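Long-range contacts in leucine--tRNA ligase (Agrobacterium radiobacter, PDB 5AH5), which probably catalyses the ATP-dependent attachment of leucine to tRNA(Leu), as other leucyl-tRNA synthetases do: residues Gly424-Ile429 with Ile447-His452; Pro187-Asp192 with Ser416-Arg421. All coordinates share one frame; numbering follows the deposited sequence.

Contact 1: Gly424-Ile429 with Ile447-His452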
ATOM      1  N   GLY B 424      12.620 -13.093  14.979  1.00 26.18           N
ATOM      2  CA  GLY B 424      11.275 -13.248  14.366  1.00 29.33           C
ATOM      3  C   GLY B 424      10.425 -14.147  15.223  1.00 27.98           C
ATOM      4  O   GLY B 424      10.870 -14.705  16.273  1.00 25.85           O
ATOM      5  N   CYS B 425       9.224 -14.360  14.770  1.00 24.60           N
ATOM      6  CA  CYS B 425       8.246 -15.130  15.560  1.00 27.66           C
ATOM      7  C   CYS B 425       8.587 -16.616  15.519  1.00 27.94           C
ATOM      8  O   CYS B 425       8.620 -17.180  14.425  1.00 24.24           O
ATOM      9  CB  CYS B 425       6.864 -14.921  14.967  1.00 30.72           C
ATOM     10  SG  CYS B 425       5.566 -15.681  15.937  1.00 29.95           S
ATOM     11  N   PRO B 426       8.792 -17.290  16.700  1.00 25.69           N
ATOM     12  CA  PRO B 426       9.049 -18.705  16.596  1.00 22.77           C
ATOM     13  C   PRO B 426       7.951 -19.493  15.949  1.00 23.72           C
ATOM     14  O   PRO B 426       6.786 -19.130  16.075  1.00 26.48           O
ATOM     15  CB  PRO B 426       9.321 -19.147  18.068  1.00 26.17           C
ATOM     16  CG  PRO B 426       9.750 -17.901  18.749  1.00 23.63           C
ATOM     17  CD  PRO B 426       8.951 -16.810  18.080  1.00 28.18           C
ATOM     18  N   ILE B 427       8.332 -20.512  15.183  1.00 25.16           N
ATOM     19  CA  ILE B 427       7.421 -21.445  14.548  1.00 27.79           C
ATOM     20  C   ILE B 427       6.991 -22.475  15.627  1.00 33.14           C
ATOM     21  O   ILE B 427       7.848 -23.146  16.164  1.00 27.65           O
ATOM     22  CB  ILE B 427       8.111 -22.095  13.374  1.00 27.78           C
ATOM     23  CG1 ILE B 427       8.333 -21.000  12.307  1.00 30.96           C
ATOM     24  CG2 ILE B 427       7.307 -23.301  12.833  1.00 30.90           C
ATOM     25  CD1 ILE B 427       8.734 -21.517  10.931  1.00 34.52           C
ATOM     26  N   PRO B 428       5.675 -22.544  15.968  1.00 30.25           N
ATOM     27  CA  PRO B 428       5.155 -23.256  17.152  1.00 30.48           C
ATOM     28  C   PRO B 428       4.928 -24.747  16.842  1.00 31.11           C
ATOM     29  O   PRO B 428       3.804 -25.288  16.886  1.00 31.64           O
ATOM     30  CB  PRO B 428       3.867 -22.488  17.458  1.00 27.40           C
ATOM     31  CG  PRO B 428       3.350 -22.209  16.075  1.00 28.52           C
ATOM     32  CD  PRO B 428       4.591 -21.773  15.307  1.00 29.08           C
ATOM     33  N   ILE B 429       6.030 -25.377  16.455  1.00 32.25           N
ATOM     34  CA  ILE B 429       6.078 -26.765  16.000  1.00 30.95           C
ATOM     35  C   ILE B 429       7.189 -27.485  16.786  1.00 32.22           C
ATOM     36  O   ILE B 429       8.220 -26.876  17.174  1.00 31.55           O
ATOM     37  CB  ILE B 429       6.364 -26.824  14.519  1.00 31.85           C
ATOM     38  CG1 ILE B 429       5.197 -26.201  13.741  1.00 33.96           C
ATOM     39  CG2 ILE B 429       6.604 -28.269  14.039  1.00 34.37           C
ATOM     40  CD1 ILE B 429       3.980 -27.089  13.597  1.00 34.89           C
ATOM     41  N   ILE B 447       5.344 -19.726  22.304  1.00 26.99           N
ATOM     42  CA  ILE B 447       6.788 -20.008  22.297  1.00 26.40           C
ATOM     43  C   ILE B 447       7.539 -18.696  22.046  1.00 25.76           C
ATOM     44  O   ILE B 447       7.505 -18.118  20.932  1.00 31.88           O
ATOM     45  CB  ILE B 447       7.129 -21.074  21.252  1.00 27.22           C
ATOM     46  CG1 ILE B 447       6.327 -22.363  21.502  1.00 28.84           C
ATOM     47  CG2 ILE B 447       8.617 -21.374  21.308  1.00 29.58           C
ATOM     48  CD1 ILE B 447       6.247 -22.783  22.959  1.00 30.78           C
ATOM     49  N   LEU B 448       8.127 -18.177  23.096  1.00 24.44           N
ATOM     50  CA  LEU B 448       8.945 -16.992  23.048  1.00 26.53           C
ATOM     51  C   LEU B 448      10.424 -17.292  22.772  1.00 29.57           C
ATOM     52  O   LEU B 448      10.941 -18.331  23.176  1.00 27.48           O
ATOM     53  CB  LEU B 448       8.832 -16.224  24.363  1.00 26.72           C
ATOM     54  CG  LEU B 448       7.390 -15.808  24.709  1.00 27.63           C
ATOM     55  CD1 LEU B 448       7.475 -14.980  25.979  1.00 28.08           C
ATOM     56  CD2 LEU B 448       6.777 -14.996  23.535  1.00 26.42           C
ATOM     57  N   LEU B 449      11.099 -16.304  22.175  1.00 26.58           N
ATOM     58  CA  LEU B 449      12.509 -16.383  21.946  1.00 27.10           C
ATOM     59  C   LEU B 449      13.263 -16.514  23.235  1.00 25.73           C
ATOM     60  O   LEU B 449      12.898 -15.846  24.182  1.00 25.52           O
ATOM     61  CB  LEU B 449      13.008 -15.108  21.278  1.00 23.55           C
ATOM     62  CG  LEU B 449      12.585 -14.968  19.817  1.00 24.93           C
ATOM     63  CD1 LEU B 449      12.996 -13.607  19.286  1.00 26.54           C
ATOM     64  CD2 LEU B 449      13.072 -16.100  18.952  1.00 23.63           C
ATOM     65  N   PRO B 450      14.439 -17.185  23.219  1.00 25.54           N
ATOM     66  CA  PRO B 450      15.280 -17.069  24.427  1.00 27.22           C
ATOM     67  C   PRO B 450      15.833 -15.651  24.496  1.00 28.50           C
ATOM     68  O   PRO B 450      16.008 -15.063  23.437  1.00 30.63           O
ATOM     69  CB  PRO B 450      16.421 -18.092  24.158  1.00 26.90           C
ATOM     70  CG  PRO B 450      16.533 -18.138  22.688  1.00 28.08           C
ATOM     71  CD  PRO B 450      15.136 -17.903  22.128  1.00 28.92           C
ATOM     72  N   ASP B 451      16.084 -15.081  25.677  1.00 29.56           N
ATOM     73  CA  ASP B 451      16.664 -13.750  25.758  1.00 31.61           C
ATOM     74  C   ASP B 451      18.043 -13.568  25.137  1.00 39.65           C
ATOM     75  O   ASP B 451      18.346 -12.456  24.680  1.00 34.72           O
ATOM     76  CB  ASP B 451      16.760 -13.238  27.184  1.00 36.29           C
ATOM     77  CG  ASP B 451      15.428 -12.712  27.704  1.00 41.00           C
ATOM     78  OD1 ASP B 451      14.398 -13.100  27.144  1.00 41.86           O
ATOM     79  OD2 ASP B 451      15.426 -11.961  28.697  1.00 53.22           O
ATOM     80  N   HIS B 452      18.873 -14.619  25.133  1.00 38.79           N
ATOM     81  CA  HIS B 452      20.269 -14.516  24.670  1.00 43.07           C
ATOM     82  C   HIS B 452      20.304 -15.051  23.294  1.00 39.97           C
ATOM     83  O   HIS B 452      19.550 -15.926  22.951  1.00 34.60           O
ATOM     84  CB  HIS B 452      21.273 -15.206  25.632  1.00 47.56           C
ATOM     85  CG  HIS B 452      21.420 -14.456  26.918  1.00 55.77           C
ATOM     86  ND1 HIS B 452      20.828 -14.867  28.091  1.00 60.92           N
ATOM     87  CD2 HIS B 452      21.962 -13.243  27.183  1.00 59.99           C
ATOM     88  CE1 HIS B 452      21.072 -13.981  29.042  1.00 57.62           C
ATOM     89  NE2 HIS B 452      21.746 -12.980  28.514  1.00 58.62           N
TER
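The pyrrolidine ring of Pro426 is touched on both sides by the loop residues Ile447 and Leu449. Relative to the plane through its N, CA and CD, Ile447 O and CG2 lie on one side and Leu449 CD2 on the other. At the outer edge, CG stands 3.1 Å from Ile447 O, while CB and CD are both farther from that oxygen, so the oxygen lies beside the CB-CG-CD side of the ring. On the same side, Pro426 CB meets Ile447 CG2 at 4.0 Å. The other approach is Leu449 CD2 to Pro426 CG at 3.8 Å; directions from CG to this methyl and to Ile447 O diverge by about 129°, confirming that the ring is held from two directions.

Leu449 also covers the carbonyl of Gly424. Its CG lies anti to its own carbonyl carbon (chi1 -72°), and CD1 and CD2 come to 3.8 and 3.7 Å from Gly424 O. No hydrogen bond joins the segments directly: the 236 Å² buried between them comes from methyl groups, a proline ring and carbonyl oxygens. The polar link is indirect. Gln135 of helix 128-143 accepts a bond from Ile447 N through OE1 and donates through NE2 to Pro426 O, tying both backbones to one amide. Trp468 NE1 bonds to Leu448 O on the loop side.

Pro428 centres an inverse gamma turn that kinks 424-429 just beyond the proline contact, and from there strand 425-432 runs on to Cys432, a zinc ligand. The loop of 447-452 belongs to the chain between the CxxC pairs Cys432/Cys435 and Cys473/Cys476. The contact lies away from the metal but is consistent with the zinc-binding insertion, whose connecting loop folds back onto the start of strand 425-432.

Contact 2: Pro187-Asp192 with Ser416-Arg421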
ATOM      1  N   PRO B 187      14.350 -28.569   3.763  1.00 47.59           N
ATOM      2  CA  PRO B 187      12.965 -28.615   4.282  1.00 44.85           C
ATOM      3  C   PRO B 187      12.586 -27.267   4.889  1.00 43.52           C
ATOM      4  O   PRO B 187      13.339 -26.720   5.733  1.00 42.09           O
ATOM      5  CB  PRO B 187      12.986 -29.732   5.347  1.00 49.88           C
ATOM      6  CG  PRO B 187      14.318 -30.391   5.233  1.00 50.68           C
ATOM      7  CD  PRO B 187      15.267 -29.431   4.541  1.00 48.16           C
ATOM      8  N   GLN B 188      11.478 -26.697   4.411  1.00 35.71           N
ATOM      9  CA  GLN B 188      11.110 -25.347   4.788  1.00 36.36           C
ATOM     10  C   GLN B 188       9.607 -25.265   4.904  1.00 36.01           C
ATOM     11  O   GLN B 188       8.869 -26.177   4.423  1.00 34.19           O
ATOM     12  CB  GLN B 188      11.598 -24.358   3.746  1.00 36.19           C
ATOM     13  CG  GLN B 188      13.095 -24.234   3.610  1.00 38.69           C
ATOM     14  CD  GLN B 188      13.786 -23.574   4.780  1.00 41.20           C
ATOM     15  OE1 GLN B 188      13.295 -22.630   5.403  1.00 36.60           O
ATOM     16  NE2 GLN B 188      14.964 -24.068   5.075  1.00 43.61           N
ATOM     17  N   TRP B 189       9.158 -24.192   5.570  1.00 31.01           N
ATOM     18  CA  TRP B 189       7.742 -23.914   5.703  1.00 29.95           C
ATOM     19  C   TRP B 189       7.291 -22.973   4.586  1.00 30.79           C
ATOM     20  O   TRP B 189       8.042 -22.045   4.176  1.00 29.34           O
ATOM     21  CB  TRP B 189       7.396 -23.336   7.083  1.00 28.80           C
ATOM     22  CG  TRP B 189       7.609 -24.347   8.169  1.00 30.41           C
ATOM     23  CD1 TRP B 189       8.718 -24.492   8.919  1.00 30.33           C
ATOM     24  CD2 TRP B 189       6.680 -25.336   8.625  1.00 30.71           C
ATOM     25  NE1 TRP B 189       8.554 -25.502   9.810  1.00 34.44           N
ATOM     26  CE2 TRP B 189       7.313 -26.048   9.651  1.00 34.62           C
ATOM     27  CE3 TRP B 189       5.378 -25.697   8.251  1.00 31.20           C
ATOM     28  CZ2 TRP B 189       6.686 -27.102  10.334  1.00 33.93           C
ATOM     29  CZ3 TRP B 189       4.750 -26.696   8.887  1.00 32.62           C
ATOM     30  CH2 TRP B 189       5.414 -27.432   9.941  1.00 34.37           C
ATOM     31  N   PHE B 190       6.058 -23.220   4.136  1.00 32.03           N
ATOM     32  CA  PHE B 190       5.425 -22.544   3.018  1.00 32.85           C
ATOM     33  C   PHE B 190       3.960 -22.272   3.330  1.00 36.08           C
ATOM     34  O   PHE B 190       3.345 -22.983   4.167  1.00 30.28           O
ATOM     35  CB  PHE B 190       5.422 -23.463   1.803  1.00 33.28           C
ATOM     36  CG  PHE B 190       6.767 -23.769   1.292  1.00 33.37           C
ATOM     37  CD1 PHE B 190       7.379 -22.941   0.380  1.00 35.14           C
ATOM     38  CD2 PHE B 190       7.446 -24.908   1.731  1.00 35.39           C
ATOM     39  CE1 PHE B 190       8.655 -23.245  -0.101  1.00 38.20           C
ATOM     40  CE2 PHE B 190       8.684 -25.205   1.264  1.00 35.23           C
ATOM     41  CZ  PHE B 190       9.299 -24.375   0.342  1.00 37.06           C
ATOM     42  N   VAL B 191       3.395 -21.274   2.647  1.00 37.67           N
ATOM     43  CA  VAL B 191       1.943 -21.111   2.573  1.00 34.81           C
ATOM     44  C   VAL B 191       1.492 -21.285   1.129  1.00 35.84           C
ATOM     45  O   VAL B 191       2.119 -20.766   0.198  1.00 32.11           O
ATOM     46  CB  VAL B 191       1.438 -19.764   3.071  1.00 38.31           C
ATOM     47  CG1 VAL B 191       0.009 -19.922   3.571  1.00 36.75           C
ATOM     48  CG2 VAL B 191       2.332 -19.181   4.145  1.00 34.18           C
ATOM     49  N   ASP B 192       0.399 -22.026   0.947  1.00 35.87           N
ATOM     50  CA  ASP B 192      -0.104 -22.355  -0.384  1.00 37.53           C
ATOM     51  C   ASP B 192      -0.878 -21.178  -1.014  1.00 33.88           C
ATOM     52  O   ASP B 192      -2.071 -21.218  -1.153  1.00 35.71           O
ATOM     53  CB  ASP B 192      -1.002 -23.586  -0.285  1.00 36.40           C
ATOM     54  CG  ASP B 192      -1.376 -24.163  -1.640  1.00 38.09           C
ATOM     55  OD1 ASP B 192      -0.905 -23.678  -2.697  1.00 46.12           O
ATOM     56  OD2 ASP B 192      -2.158 -25.111  -1.642  1.00 41.26           O
ATOM     57  N   SER B 416       7.615 -19.146   0.862  1.00 35.59           N
ATOM     58  CA  SER B 416       8.547 -19.494   1.955  1.00 34.07           C
ATOM     59  C   SER B 416       8.481 -18.492   3.067  1.00 31.43           C
ATOM     60  O   SER B 416       8.840 -17.326   2.850  1.00 34.09           O
ATOM     61  CB  SER B 416      10.026 -19.399   1.552  1.00 34.13           C
ATOM     62  OG  SER B 416      10.288 -20.212   0.483  1.00 46.34           O
ATOM     63  N   ILE B 417       8.160 -18.971   4.258  1.00 27.51           N
ATOM     64  CA  ILE B 417       8.057 -18.163   5.471  1.00 29.08           C
ATOM     65  C   ILE B 417       9.064 -18.469   6.558  1.00 30.40           C
ATOM     66  O   ILE B 417       9.256 -17.648   7.456  1.00 31.59           O
ATOM     67  CB  ILE B 417       6.624 -18.152   6.055  1.00 29.18           C
ATOM     68  CG1 ILE B 417       6.091 -19.566   6.336  1.00 30.42           C
ATOM     69  CG2 ILE B 417       5.720 -17.441   5.061  1.00 32.98           C
ATOM     70  CD1 ILE B 417       4.873 -19.611   7.247  1.00 31.84           C
ATOM     71  N   SER B 418       9.735 -19.601   6.467  1.00 30.26           N
ATOM     72  CA  SER B 418      10.738 -19.958   7.450  1.00 29.31           C
ATOM     73  C   SER B 418      12.088 -19.301   7.172  1.00 29.11           C
ATOM     74  O   SER B 418      12.588 -19.303   6.053  1.00 30.97           O
ATOM     75  CB  SER B 418      10.838 -21.474   7.641  1.00 27.59           C
ATOM     76  OG  SER B 418      10.830 -22.216   6.436  1.00 28.54           O
ATOM     77  N   ARG B 419      12.634 -18.709   8.221  1.00 25.84           N
ATOM     78  CA  ARG B 419      13.851 -17.943   8.151  1.00 27.58           C
ATOM     79  C   ARG B 419      14.840 -18.497   9.182  1.00 27.27           C
ATOM     80  O   ARG B 419      14.456 -18.739  10.315  1.00 27.26           O
ATOM     81  CB  ARG B 419      13.526 -16.465   8.430  1.00 27.84           C
ATOM     82  CG  ARG B 419      12.500 -15.929   7.433  1.00 31.16           C
ATOM     83  CD  ARG B 419      13.123 -15.793   6.058  1.00 30.93           C
ATOM     84  NE  ARG B 419      12.142 -15.251   5.121  1.00 30.03           N
ATOM     85  CZ  ARG B 419      11.394 -15.973   4.328  1.00 32.30           C
ATOM     86  NH1 ARG B 419      11.521 -17.303   4.282  1.00 31.70           N
ATOM     87  NH2 ARG B 419      10.505 -15.360   3.546  1.00 34.52           N
ATOM     88  N   GLN B 420      16.111 -18.616   8.811  1.00 26.30           N
ATOM     89  CA  GLN B 420      17.162 -19.148   9.739  1.00 27.43           C
ATOM     90  C   GLN B 420      17.722 -17.986  10.466  1.00 28.21           C
ATOM     91  O   GLN B 420      18.914 -17.655  10.406  1.00 27.73           O
ATOM     92  CB  GLN B 420      18.253 -19.976   9.026  1.00 25.56           C
ATOM     93  CG  GLN B 420      17.704 -21.225   8.266  1.00 26.00           C
ATOM     94  CD  GLN B 420      16.738 -20.850   7.094  1.00 30.14           C
ATOM     95  OE1 GLN B 420      17.099 -20.023   6.296  1.00 28.54           O
ATOM     96  NE2 GLN B 420      15.534 -21.427   7.025  1.00 29.38           N
ATOM     97  N   ARG B 421      16.851 -17.380  11.242  1.00 28.45           N
ATOM     98  CA  ARG B 421      17.169 -16.131  11.937  1.00 28.50           C
ATOM     99  C   ARG B 421      16.594 -16.150  13.343  1.00 25.31           C
ATOM    100  O   ARG B 421      15.593 -16.755  13.548  1.00 24.04           O
ATOM    101  CB  ARG B 421      16.498 -15.015  11.135  1.00 28.95           C
ATOM    102  CG  ARG B 421      17.292 -14.685   9.906  1.00 33.12           C
ATOM    103  CD  ARG B 421      18.181 -13.603  10.428  1.00 35.97           C
ATOM    104  NE  ARG B 421      19.082 -13.280   9.448  1.00 40.00           N
ATOM    105  CZ  ARG B 421      19.589 -12.066   9.254  1.00 34.26           C
ATOM    106  NH1 ARG B 421      19.356 -11.015  10.044  1.00 35.62           N
ATOM    107  NH2 ARG B 421      20.388 -11.967   8.251  1.00 32.01           N
TER
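Strands 182-191 and 415-419 pair here in a large antiparallel sheet, with Phe190 and Ser416 forming a non-hydrogen-bonded pair, CA to CA 4.5 Å. Their side chains share one face of the sheet, where Ser416 OG lies obliquely beside the Phe190 ring, 3.5 Å from CE1. Next along, Ile417 N donates to Trp189 O at 3.1 Å, and Ser416 CA-H also points at this oxygen. Val191 CG2 and Ile417 CG2 meet at 3.9 Å, the two side chains crossing at about a right angle.

Beyond Ile417 the pairing passes to side chains. Ser418 OG stands between its own backbone N and carbonyl carbon (chi1 44°), where it accepts the N-H of Trp189 at 2.7 Å and 167° while donating to Gln188 OE1, also at 2.7 Å. Trp189 CD1 has Ser418 CB at the ring edge, in plane, and its NE1 is bonded to Asp483. Gln188 OE1 receives a second, weak bond from Gln420 NE2 at 3.0 Å; the two amides reach tip to tip with planes 87° apart. Gln420 has firmer partners outside, Val163 N for OE1 and Asp485 for NE2.

On 416-421 itself, Arg419 curls back to donate from NH2 to Ser416 O and from NH1 to Ser418 O, with NE in a salt bridge to Asp488. The serine hydroxyl is thus both donor and acceptor in a buried setting, which fixes its rotation and implies that a hydroxyl here takes the place of a backbone carbonyl as partner of Trp189 N.

Overall arrangement
Both contacts reach the same antiparallel sheet, their centres 15 Å apart; strands 415-419 and 425-432 follow each other in the chain and both pair with strand 486-487. They meet through Trp189: Ile427 CD1 packs 3.6 Å from Trp189 CD1 and Ile429 CG1 packs 3.8 Å from Trp189 CZ2, while Ile427 CD1 also reaches Ser418 CB. Both stand back from the aminoacylation site, with the side chain of Ile417 about 13 Å from the bound leucyl-sulfamoyl adenosine. The side chain of Trp189 is about 12 Å from that of Cys432. The nearest atom of contact 2 lies about 15 Å from the bound nucleic acid, and contact 1 is farther from it.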